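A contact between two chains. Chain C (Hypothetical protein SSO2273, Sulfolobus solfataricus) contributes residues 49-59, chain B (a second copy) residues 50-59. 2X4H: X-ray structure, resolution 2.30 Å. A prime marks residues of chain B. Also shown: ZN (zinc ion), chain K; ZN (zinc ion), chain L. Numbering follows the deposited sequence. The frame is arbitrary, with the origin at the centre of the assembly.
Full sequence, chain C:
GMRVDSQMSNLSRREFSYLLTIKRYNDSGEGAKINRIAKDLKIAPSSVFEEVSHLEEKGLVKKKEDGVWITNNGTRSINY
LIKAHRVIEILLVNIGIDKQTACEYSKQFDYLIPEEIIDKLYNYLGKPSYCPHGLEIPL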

# COMPACT_ATOMS: atom_id res chain seq x y z
N PHE C 49 1.88 -11.83 0.33
CA PHE C 49 2.87 -11.19 -0.55
C PHE C 49 2.48 -9.75 -0.88
O PHE C 49 3.31 -8.85 -0.83
CB PHE C 49 3.05 -11.97 -1.86
CG PHE C 49 4.25 -11.54 -2.67
CD1 PHE C 49 5.38 -12.35 -2.75
CD2 PHE C 49 4.25 -10.31 -3.34
CE1 PHE C 49 6.49 -11.95 -3.48
CE2 PHE C 49 5.35 -9.91 -4.08
CZ PHE C 49 6.48 -10.74 -4.16
N GLU C 50 1.22 -9.55 -1.23
CA GLU C 50 0.73 -8.22 -1.58
C GLU C 50 0.84 -7.31 -0.37
O GLU C 50 1.39 -6.21 -0.47
CB GLU C 50 -0.73 -8.31 -2.07
CG GLU C 50 -1.42 -6.98 -2.37
CD GLU C 50 -0.86 -6.21 -3.56
OE1 GLU C 50 -1.01 -4.98 -3.53
OE2 GLU C 50 -0.31 -6.80 -4.50
N GLU C 51 0.36 -7.77 0.79
CA GLU C 51 0.37 -6.91 1.98
C GLU C 51 1.80 -6.63 2.40
O GLU C 51 2.15 -5.48 2.67
CB GLU C 51 -0.45 -7.51 3.13
CG GLU C 51 -0.56 -6.60 4.41
CD GLU C 51 -1.21 -5.26 4.14
OE1 GLU C 51 -1.73 -5.05 3.05
OE2 GLU C 51 -1.22 -4.37 5.01
N VAL C 52 2.65 -7.65 2.39
CA VAL C 52 4.06 -7.42 2.71
C VAL C 52 4.69 -6.31 1.86
O VAL C 52 5.47 -5.52 2.39
CB VAL C 52 4.87 -8.72 2.71
CG1 VAL C 52 6.37 -8.42 2.73
CG2 VAL C 52 4.51 -9.56 3.94
N SER C 53 4.34 -6.18 0.59
CA SER C 53 4.97 -5.14 -0.24
C SER C 53 4.49 -3.75 0.13
O SER C 53 5.27 -2.80 0.11
CB SER C 53 4.83 -5.42 -1.77
OG SER C 53 3.49 -5.39 -2.18
N HIS C 54 3.24 -3.63 0.55
CA HIS C 54 2.76 -2.40 1.18
C HIS C 54 3.42 -2.05 2.52
O HIS C 54 3.67 -0.87 2.79
CB HIS C 54 1.24 -2.43 1.33
CG HIS C 54 0.53 -2.31 0.01
ND1 HIS C 54 0.73 -1.24 -0.83
CD2 HIS C 54 -0.36 -3.11 -0.60
CE1 HIS C 54 -0.01 -1.39 -1.92
NE2 HIS C 54 -0.68 -2.52 -1.81
N LEU C 55 3.69 -3.06 3.34
CA LEU C 55 4.39 -2.85 4.61
C LEU C 55 5.85 -2.44 4.37
O LEU C 55 6.40 -1.66 5.14
CB LEU C 55 4.33 -4.11 5.49
CG LEU C 55 3.00 -4.54 6.11
CD1 LEU C 55 3.10 -5.95 6.68
CD2 LEU C 55 2.57 -3.57 7.20
N GLU C 56 6.46 -2.98 3.31
CA GLU C 56 7.81 -2.57 2.90
C GLU C 56 7.78 -1.10 2.42
O GLU C 56 8.66 -0.33 2.75
CB GLU C 56 8.40 -3.53 1.85
CG GLU C 56 9.85 -3.26 1.50
CD GLU C 56 10.57 -4.44 0.84
OE1 GLU C 56 9.91 -5.31 0.23
OE2 GLU C 56 11.82 -4.50 0.93
N GLU C 57 6.75 -0.71 1.68
CA GLU C 57 6.57 0.69 1.25
C GLU C 57 6.46 1.68 2.41
O GLU C 57 6.90 2.81 2.30
CB GLU C 57 5.31 0.85 0.40
CG GLU C 57 5.42 0.30 -0.99
CD GLU C 57 4.12 0.41 -1.78
OE1 GLU C 57 4.07 -0.14 -2.90
OE2 GLU C 57 3.16 1.05 -1.29
N LYS C 58 5.83 1.24 3.49
CA LYS C 58 5.71 2.05 4.73
C LYS C 58 6.97 2.02 5.59
O LYS C 58 7.03 2.70 6.60
CB LYS C 58 4.51 1.60 5.58
CG LYS C 58 3.17 1.94 4.95
CD LYS C 58 2.00 1.13 5.53
CE LYS C 58 1.47 1.74 6.84
NZ LYS C 58 0.04 1.38 7.12
N GLY C 59 7.95 1.21 5.20
CA GLY C 59 9.23 1.13 5.90
C GLY C 59 9.15 0.38 7.22
O GLY C 59 10.01 0.54 8.07
ZN ZN K . -1.60 -2.66 5.00
ZN ZN L . -1.87 -3.46 -3.06
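Chain B 50-59: EEVSHLEEKG

Chain B lays a helix, residues 50-57, against the helix of chain C that enters the stretch at Phe49, and the two are held by a pair of zinc ions and a central histidine stack. Both helices begin earlier in their chains. Their N-to-C directions differ by 45°, so they run broadly the same way, and their axes come no closer than 10.8 Å. Within each helix, bonds such as Leu55 N to Glu51 O (2.9 Å) and Leu55′ N to Glu51′ O (2.8 Å) keep the regular spacing that turns Glu50, His54 and Glu57 toward the partner, with Glu51 sideways; Lys58, just past the helix, also points toward it.

The register pairs like with like: the CA atoms of Glu51 and Glu51′ are 7.0 Å apart and those of His54 and His54′ 7.7 Å. The two stretches together bury 377 Å², most of it on these residues.

His54 and His54′ cover the most surface. Both point their CA-to-CB bonds toward the partner helix with chi1 in the m well, which brings the imidazoles together in an offset stack, centroids 4.3 Å apart and planes inclined by 12°. The closest atoms of the pair are His54 CG and His54′ CG, at 3.8 Å. The offset places each CB over the other ring: His54′ CB lies 3.9 Å from the centroid of the His54 ring, and His54 CB lies 3.9 Å from that of His54′. With NE2 given to zinc, ND1 serves as a donor to a glutamate one turn on in its own chain, His54′ ND1 to Glu57′ OE1 at 3.0 Å and, more weakly, His54 ND1 to Glu57 OE2 at 3.4 Å.

Glu51 and Glu51′ come next in covered area. Each leaves its helix sideways, but its end comes nearer and reaches across to a metal held by the other chain. The chain K zinc is bound by Glu51 OE2 at 1.8 Å, Glu50′ OE1 at 1.6 Å and His54′ NE2 at 2.0 Å; the chain L zinc is bound by Glu51′ OE2 at 1.7 Å, Glu50 OE1 at 1.8 Å and His54 NE2 at 2.0 Å. One further ligand for each ion comes from elsewhere in the structure. Within the two stretches, each site therefore takes two ligands from one helix and one from the other, and the exchange ties the chains together twice.

The oxygens are neighbours because each pair binds one ion, but the 2.3 Å between Glu51 OE2 and Glu50′ OE1 and the 2.5 Å between Glu50 OE1 and Glu51′ OE2 are shorter than ordinary zinc coordination would give, as are the Zn-O distances, and should be read with caution at 2.30 Å resolution. Neither is a hydrogen bond, and none crosses between the stretches. The like charges of Glu51 OE1 and Glu51′ OE1 stand 4.3 Å apart.

Beyond the stack, Lys58 CD approaches His54′ CE1 at 4.3 Å, and Lys58′ CD approaches His54 CE1 at the same distance. Gly59 and Gly59′ then leave the helical conformation with positive phi, each closing a Schellman motif outside the contact.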

# COMPACT_ATOMS: atom_id res chain seq x y z
N GLU B 50 -8.31 -5.05 4.09
CA GLU B 50 -6.97 -4.43 4.16
C GLU B 50 -6.47 -3.94 2.80
O GLU B 50 -6.13 -2.76 2.66
CB GLU B 50 -5.98 -5.41 4.81
CG GLU B 50 -4.51 -5.01 4.83
CD GLU B 50 -4.18 -3.76 5.65
OE1 GLU B 50 -3.11 -3.18 5.33
OE2 GLU B 50 -4.93 -3.39 6.60
N GLU B 51 -6.47 -4.78 1.77
CA GLU B 51 -5.97 -4.34 0.44
C GLU B 51 -6.79 -3.15 -0.09
O GLU B 51 -6.25 -2.17 -0.61
CB GLU B 51 -5.90 -5.51 -0.57
CG GLU B 51 -5.36 -5.16 -2.00
CD GLU B 51 -3.91 -4.74 -1.99
OE1 GLU B 51 -3.25 -4.84 -0.94
OE2 GLU B 51 -3.40 -4.28 -3.02
N VAL B 52 -8.11 -3.21 0.10
CA VAL B 52 -8.99 -2.14 -0.34
C VAL B 52 -8.57 -0.78 0.26
O VAL B 52 -8.60 0.22 -0.45
CB VAL B 52 -10.47 -2.48 -0.05
CG1 VAL B 52 -11.37 -1.24 -0.17
CG2 VAL B 52 -10.95 -3.56 -1.00
N SER B 53 -8.14 -0.72 1.52
CA SER B 53 -7.71 0.56 2.06
C SER B 53 -6.39 1.02 1.43
O SER B 53 -6.18 2.22 1.29
CB SER B 53 -7.63 0.59 3.60
OG SER B 53 -6.78 -0.39 4.09
N HIS B 54 -5.52 0.10 1.04
CA HIS B 54 -4.33 0.50 0.27
C HIS B 54 -4.70 0.98 -1.12
O HIS B 54 -4.10 1.92 -1.62
CB HIS B 54 -3.28 -0.61 0.21
CG HIS B 54 -2.59 -0.82 1.51
ND1 HIS B 54 -1.90 0.20 2.13
CD2 HIS B 54 -2.53 -1.88 2.34
CE1 HIS B 54 -1.43 -0.23 3.29
NE2 HIS B 54 -1.81 -1.49 3.45
N LEU B 55 -5.70 0.37 -1.74
CA LEU B 55 -6.15 0.85 -3.05
C LEU B 55 -6.78 2.25 -2.93
O LEU B 55 -6.63 3.08 -3.84
CB LEU B 55 -7.12 -0.13 -3.69
CG LEU B 55 -6.58 -1.50 -4.09
CD1 LEU B 55 -7.73 -2.46 -4.39
CD2 LEU B 55 -5.62 -1.41 -5.28
N GLU B 56 -7.45 2.52 -1.81
CA GLU B 56 -8.00 3.87 -1.53
C GLU B 56 -6.88 4.91 -1.37
O GLU B 56 -6.89 5.94 -2.02
CB GLU B 56 -8.90 3.86 -0.29
CG GLU B 56 -9.85 5.07 -0.20
CD GLU B 56 -11.02 4.87 0.76
OE1 GLU B 56 -10.90 4.10 1.74
OE2 GLU B 56 -12.08 5.52 0.55
N GLU B 57 -5.89 4.62 -0.52
CA GLU B 57 -4.71 5.51 -0.37
C GLU B 57 -4.09 5.88 -1.73
O GLU B 57 -3.62 6.99 -1.94
CB GLU B 57 -3.62 4.83 0.47
CG GLU B 57 -3.87 4.67 1.95
CD GLU B 57 -2.79 3.84 2.61
OE1 GLU B 57 -2.00 3.21 1.86
OE2 GLU B 57 -2.72 3.80 3.86
N LYS B 58 -4.08 4.93 -2.66
CA LYS B 58 -3.49 5.14 -3.99
C LYS B 58 -4.43 5.86 -4.96
O LYS B 58 -4.10 6.01 -6.14
CB LYS B 58 -3.05 3.81 -4.61
CG LYS B 58 -1.87 3.19 -3.93
CD LYS B 58 -1.61 1.71 -4.37
CE LYS B 58 -1.08 1.61 -5.77
NZ LYS B 58 -0.29 0.35 -6.00
N GLY B 59 -5.60 6.27 -4.48
CA GLY B 59 -6.58 6.97 -5.31
C GLY B 59 -7.27 6.13 -6.39
O GLY B 59 -7.84 6.67 -7.33